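Local coordinates for protein putative transcriptional regulator, IclR family (Arthrobacter aurescens, PDB 3OBF) that probably acts as a DNA-binding transcriptional regulator, the chain here being its C-terminal, GAF-like domain, which in this family typically binds effectors, at residues Glu120-Ser126 against Val139-Lys145; Gly21-Leu26 against Glu38-His44. All coordinates share one frame; numbering follows the deposited sequence.

Overall arrangement
Each interaction joins the two strands of an antiparallel hairpin, and both hairpins belong to one sheet of the IclR C-terminal domain; they meet because strands 135-144 and 24-29 are neighbours, L140 N lying 2.8 Å from A25 O. Interaction 1, between 120-126 and 139-145, is buried near the middle of the domain; a regular ladder of backbone hydrogen bonds holds it, and aliphatic side chains pack beside the ladder. Interaction 2, between 21-26 and 38-44, lies farther from the centre and is only partly buried. Its strand pairing is short, and past it hydroxyl groups take over from the backbone ladder. Helix 3-20 touches side chains of both contacts, whereas helix 150-170 packs on V122 and S126 of interaction 1.

Interaction 1 of 2, residues Glu120-Ser126 against Val139-Lys145; sequences EEVGVAS and VLIPAPK
V122 lays CG2 against the aliphatic chain of K145, 3.9 Å from its CG, the two side chains crossing at about a right angle. They sit at one end of a beta hairpin, strands 121-129 and 135-144, in the antiparallel sheet of this GAF-like domain. K145 has CG anti to its backbone N (chi1 -165°), which carries the chain across V122; its amine makes a cation-pi contact with F114 of strand 111-114. On the same face V124 and I141 lie side by side and point the same way, CG2 of V124 meeting CB of I141 at 3.9 Å. Helices 3-20 and 150-170 pack on this face, the first on V139 and I141, the second on V122 and S126; the S126 hydroxyl is bound to G109 O. On the other face G123 lies across from P142 and A125 across from L140, whose CD1 turns back to within 3.5 Å of V124 O. Paired backbone hydrogen bonds run from V122-A143 through V124-I141 to S126-V139. Beyond V122-A143 a single bond closes the ladder: K145 N donates to E120 O at 3.0 Å from above the carbonyl plane, 71° out of it.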
loop_
_atom_site.group_PDB
_atom_site.type_symbol
_atom_site.label_atom_id
_atom_site.label_comp_id
_atom_site.label_asym_id
_atom_site.label_seq_id
_atom_site.Cartn_x
_atom_site.Cartn_y
_atom_site.Cartn_z
ATOM N N GLU A 120 -7.908 -4.421 14.539
ATOM C CA GLU A 120 -6.617 -4.763 15.152
ATOM C C GLU A 120 -5.422 -4.674 14.164
ATOM O O GLU A 120 -4.322 -5.162 14.451
ATOM C CB GLU A 120 -6.692 -6.153 15.826
ATOM C CG GLU A 120 -6.565 -7.351 14.846
ATOM C CD GLU A 120 -6.732 -8.724 15.513
ATOM O OE1 GLU A 120 -7.768 -8.953 16.202
ATOM O OE2 GLU A 120 -5.827 -9.575 15.327
ATOM N N GLU A 121 -5.638 -4.071 12.996
ATOM C CA GLU A 121 -4.529 -3.895 12.055
ATOM C C GLU A 121 -4.487 -2.493 11.489
ATOM O O GLU A 121 -5.509 -1.868 11.244
ATOM C CB GLU A 121 -4.590 -4.883 10.885
ATOM C CG GLU A 121 -4.984 -6.326 11.193
ATOM C CD GLU A 121 -5.222 -7.126 9.901
ATOM O OE1 GLU A 121 -5.554 -6.523 8.840
ATOM O OE2 GLU A 121 -5.065 -8.364 9.940
ATOM N N VAL A 122 -3.278 -2.038 11.234
ATOM C CA VAL A 122 -3.015 -0.728 10.680
ATOM C C VAL A 122 -2.164 -0.943 9.413
ATOM O O VAL A 122 -1.572 -2.006 9.255
ATOM C CB VAL A 122 -2.282 0.069 11.751
ATOM C CG1 VAL A 122 -1.173 0.924 11.210
ATOM C CG2 VAL A 122 -3.257 0.835 12.608
ATOM N N GLY A 123 -2.109 0.044 8.518
ATOM C CA GLY A 123 -1.239 -0.022 7.360
ATOM C C GLY A 123 -0.948 1.310 6.708
ATOM O O GLY A 123 -1.800 2.216 6.682
ATOM N N VAL A 124 0.262 1.446 6.189
ATOM C CA VAL A 124 0.561 2.522 5.274
ATOM C C VAL A 124 1.190 1.923 4.021
ATOM O O VAL A 124 1.886 0.934 4.106
ATOM C CB VAL A 124 1.539 3.573 5.884
ATOM C CG1 VAL A 124 0.882 4.355 7.064
ATOM C CG2 VAL A 124 2.869 2.904 6.306
ATOM N N ALA A 125 0.963 2.535 2.867
ATOM C CA ALA A 125 1.534 2.056 1.613
ATOM C C ALA A 125 1.884 3.240 0.692
ATOM O O ALA A 125 1.195 4.274 0.717
ATOM C CB ALA A 125 0.565 1.108 0.927
ATOM N N SER A 126 2.880 3.041 -0.149
ATOM C CA SER A 126 3.383 4.072 -1.071
ATOM C C SER A 126 3.657 3.496 -2.466
ATOM O O SER A 126 3.998 2.328 -2.577
ATOM C CB SER A 126 4.679 4.686 -0.531
ATOM O OG SER A 126 4.416 5.319 0.719
ATOM N N VAL A 139 4.996 -0.241 -1.836
ATOM C CA VAL A 139 5.551 -0.759 -0.588
ATOM C C VAL A 139 4.500 -0.629 0.524
ATOM O O VAL A 139 3.866 0.427 0.650
ATOM C CB VAL A 139 6.832 0.001 -0.225
ATOM C CG1 VAL A 139 7.366 -0.448 1.199
ATOM C CG2 VAL A 139 7.898 -0.194 -1.352
ATOM N N LEU A 140 4.306 -1.704 1.292
ATOM C CA LEU A 140 3.340 -1.747 2.377
ATOM C C LEU A 140 4.053 -2.006 3.719
ATOM O O LEU A 140 4.943 -2.859 3.798
ATOM C CB LEU A 140 2.299 -2.850 2.112
ATOM C CG LEU A 140 1.317 -3.314 3.222
ATOM C CD1 LEU A 140 0.342 -2.204 3.609
ATOM C CD2 LEU A 140 0.543 -4.640 2.853
ATOM N N ILE A 141 3.661 -1.251 4.753
ATOM C CA ILE A 141 4.022 -1.566 6.115
ATOM C C ILE A 141 2.719 -1.884 6.841
ATOM O O ILE A 141 1.942 -0.972 7.165
ATOM C CB ILE A 141 4.792 -0.409 6.860
ATOM C CG1 ILE A 141 6.076 0.014 6.108
ATOM C CG2 ILE A 141 5.135 -0.863 8.314
ATOM C CD1 ILE A 141 6.800 1.237 6.744
ATOM N N PRO A 142 2.441 -3.178 7.064
ATOM C CA PRO A 142 1.322 -3.515 7.960
ATOM C C PRO A 142 1.805 -3.668 9.405
ATOM O O PRO A 142 2.940 -4.052 9.618
ATOM C CB PRO A 142 0.855 -4.850 7.414
ATOM C CG PRO A 142 2.226 -5.528 6.857
ATOM C CD PRO A 142 3.158 -4.374 6.567
ATOM N N ALA A 143 0.968 -3.367 10.391
ATOM C CA ALA A 143 1.356 -3.489 11.807
ATOM C C ALA A 143 0.112 -3.739 12.703
ATOM O O ALA A 143 -1.015 -3.406 12.304
ATOM C CB ALA A 143 2.110 -2.237 12.258
ATOM N N PRO A 144 0.302 -4.347 13.893
ATOM C CA PRO A 144 -0.900 -4.486 14.758
ATOM C C PRO A 144 -1.303 -3.148 15.386
ATOM O O PRO A 144 -0.425 -2.391 15.848
ATOM C CB PRO A 144 -0.478 -5.496 15.829
ATOM C CG PRO A 144 1.024 -5.694 15.666
ATOM C CD PRO A 144 1.430 -5.202 14.317
ATOM N N LYS A 145 -2.612 -2.854 15.364
ATOM C CA LYS A 145 -3.118 -1.583 15.878
ATOM C C LYS A 145 -2.709 -1.300 17.321
ATOM O O LYS A 145 -2.361 -0.169 17.633
ATOM C CB LYS A 145 -4.636 -1.432 15.718
ATOM C CG LYS A 145 -5.118 0.024 15.918
ATOM C CD LYS A 145 -6.401 0.332 15.127
ATOM C CE LYS A 145 -7.064 1.621 15.591
ATOM N NZ LYS A 145 -8.576 1.527 15.587
#

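Interaction 2 of 2, residues Gly21-Leu26 against Glu38-His44; sequences GETSAL and EQIPSRH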
loop_
_atom_site.group_PDB
_atom_site.type_symbol
_atom_site.label_atom_id
_atom_site.label_comp_id
_atom_site.label_asym_id
_atom_site.label_seq_id
_atom_site.Cartn_x
_atom_site.Cartn_y
_atom_site.Cartn_z
ATOM N N GLY A 21 11.004 -2.118 12.771
ATOM C CA GLY A 21 10.638 -3.264 13.594
ATOM C C GLY A 21 9.358 -3.909 13.120
ATOM O O GLY A 21 8.845 -4.816 13.773
ATOM N N GLU A 22 8.846 -3.475 11.968
ATOM C CA GLU A 22 7.592 -4.012 11.450
ATOM C C GLU A 22 7.800 -4.745 10.116
ATOM O O GLU A 22 8.810 -4.555 9.453
ATOM C CB GLU A 22 6.569 -2.884 11.291
ATOM C CG GLU A 22 6.246 -2.106 12.584
ATOM C CD GLU A 22 5.429 -2.908 13.609
ATOM O OE1 GLU A 22 4.991 -4.035 13.310
ATOM O OE2 GLU A 22 5.193 -2.397 14.725
ATOM N N THR A 23 6.851 -5.604 9.757
ATOM C CA THR A 23 6.829 -6.229 8.423
ATOM C C THR A 23 6.883 -5.166 7.292
ATOM O O THR A 23 6.252 -4.123 7.423
ATOM C CB THR A 23 5.555 -7.058 8.304
ATOM O OG1 THR A 23 5.577 -8.039 9.335
ATOM C CG2 THR A 23 5.410 -7.729 6.920
ATOM N N SER A 24 7.669 -5.425 6.232
ATOM C CA SER A 24 7.705 -4.614 4.980
ATOM C C SER A 24 7.314 -5.555 3.839
ATOM O O SER A 24 7.713 -6.715 3.849
ATOM C CB SER A 24 9.112 -4.157 4.633
ATOM O OG SER A 24 9.693 -3.566 5.746
ATOM N N ALA A 25 6.572 -5.060 2.855
ATOM C CA ALA A 25 6.094 -5.912 1.778
ATOM C C ALA A 25 6.065 -5.154 0.480
ATOM O O ALA A 25 5.793 -3.961 0.468
ATOM C CB ALA A 25 4.704 -6.429 2.089
ATOM N N LEU A 26 6.333 -5.859 -0.612
ATOM C CA LEU A 26 6.174 -5.322 -1.921
ATOM C C LEU A 26 4.865 -5.901 -2.481
ATOM O O LEU A 26 4.686 -7.127 -2.553
ATOM C CB LEU A 26 7.364 -5.714 -2.815
ATOM C CG LEU A 26 7.353 -5.141 -4.257
ATOM C CD1 LEU A 26 7.714 -3.640 -4.242
ATOM C CD2 LEU A 26 8.311 -5.887 -5.205
ATOM N N GLU A 38 6.637 -10.094 -2.124
ATOM C CA GLU A 38 7.907 -10.117 -1.419
ATOM C C GLU A 38 7.717 -9.417 -0.077
ATOM O O GLU A 38 7.154 -8.318 -0.025
ATOM C CB GLU A 38 8.991 -9.396 -2.231
ATOM C CG GLU A 38 10.416 -9.736 -1.823
ATOM C CD GLU A 38 11.419 -9.312 -2.903
ATOM O OE1 GLU A 38 12.064 -10.223 -3.469
ATOM O OE2 GLU A 38 11.547 -8.086 -3.191
ATOM N N GLN A 39 8.185 -10.037 1.002
ATOM C CA GLN A 39 8.027 -9.446 2.321
ATOM C C GLN A 39 9.099 -9.883 3.334
ATOM O O GLN A 39 9.707 -10.951 3.196
ATOM C CB GLN A 39 6.597 -9.710 2.848
ATOM C CG GLN A 39 6.333 -11.161 3.260
ATOM C CD GLN A 39 6.452 -11.357 4.762
ATOM O OE1 GLN A 39 7.474 -11.831 5.239
ATOM N NE2 GLN A 39 5.408 -10.977 5.514
ATOM N N ILE A 40 9.326 -9.036 4.337
ATOM C CA ILE A 40 10.248 -9.307 5.442
ATOM C C ILE A 40 9.392 -9.286 6.691
ATOM O O ILE A 40 8.690 -8.322 6.923
ATOM C CB ILE A 40 11.280 -8.184 5.630
ATOM C CG1 ILE A 40 11.880 -7.717 4.299
ATOM C CG2 ILE A 40 12.400 -8.609 6.701
ATOM C CD1 ILE A 40 12.817 -8.744 3.691
ATOM N N PRO A 41 9.454 -10.321 7.530
ATOM C CA PRO A 41 8.563 -10.264 8.709
ATOM C C PRO A 41 9.088 -9.340 9.840
ATOM O O PRO A 41 10.307 -9.181 9.998
ATOM C CB PRO A 41 8.528 -11.733 9.202
ATOM C CG PRO A 41 9.941 -12.264 8.854
ATOM C CD PRO A 41 10.177 -11.604 7.424
ATOM N N SER A 42 8.157 -8.736 10.589
ATOM C CA SER A 42 8.444 -8.050 11.843
ATOM C C SER A 42 9.304 -8.936 12.760
ATOM O O SER A 42 9.120 -10.151 12.796
ATOM C CB SER A 42 7.125 -7.741 12.559
ATOM O OG SER A 42 7.351 -7.158 13.828
ATOM N N ARG A 43 10.233 -8.330 13.496
ATOM C CA ARG A 43 11.066 -9.075 14.464
ATOM C C ARG A 43 10.228 -9.476 15.677
ATOM O O ARG A 43 10.688 -10.204 16.546
ATOM C CB ARG A 43 12.265 -8.244 14.950
ATOM C CG ARG A 43 11.836 -7.038 15.765
ATOM C CD ARG A 43 12.989 -6.192 16.252
ATOM N NE ARG A 43 12.469 -5.062 17.011
ATOM C CZ ARG A 43 12.115 -5.128 18.295
ATOM N NH1 ARG A 43 12.258 -6.270 18.982
ATOM N NH2 ARG A 43 11.626 -4.052 18.898
ATOM N N HIS A 44 9.010 -8.960 15.755
ATOM C CA HIS A 44 8.101 -9.399 16.794
ATOM C C HIS A 44 6.670 -9.430 16.313
ATOM O O HIS A 44 5.805 -8.764 16.893
ATOM C CB HIS A 44 8.271 -8.607 18.114
ATOM C CG HIS A 44 8.137 -7.112 17.999
ATOM N ND1 HIS A 44 8.196 -6.425 16.807
ATOM C CD2 HIS A 44 8.010 -6.168 18.961
ATOM C CE1 HIS A 44 8.083 -5.129 17.031
ATOM N NE2 HIS A 44 7.967 -4.948 18.332
#
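S42 points its hydroxyl at the carbonyl of G21 and donates to G21 O at 2.8 Å, 16° from the carbonyl plane. OG stands anti to the backbone N (chi1 176°), and from there the same oxygen also accepts from H44 N, closing an ST turn, and from H44 ND1 at 3.2 Å. Three bonds therefore grip this buried hydroxyl; the one to G21 O ties the residue that follows helix 3-20 to the chain leaving strand 34-40, while the other two fold that chain onto itself. With an alanine here, G21 O is likely to lose this donor, and the H44 ring, no longer held at ND1, to turn more freely. S42 is also the donor in a second bond, its N-H going to T23 OG1 at 3.0 Å, while T23 CG2, on the branch anti to the backbone N, rests 3.5 Å from Q39 NE2, which itself donates to A50 O. Nearby, E22 turns its carboxylate to a salt bridge with R147, whose guanidinium also binds H44 O. The strand end is closely paired: S24 and I40 exchange two backbone bonds, L26 N donates to E38 O at 2.7 Å, and A25 CB meets Q39 CB at 3.9 Å. I40 extends this packing onto Y10, L13 and T17 of helix 3-20. The outer side is looser. P41 and R43 are exposed, and the E38 side chain approaches the partner strand through CB, 4.1 Å from L26 CB. The R43 guanidinium lies over one face of the H44 ring, with CZ above its centre, while G21 O comes to the ring's edge, 3.4 Å from CE1. The whole is an antiparallel beta hairpin following an N-terminal helix, an arrangement consistent with the GAF-like fold of IclR C-terminal domains.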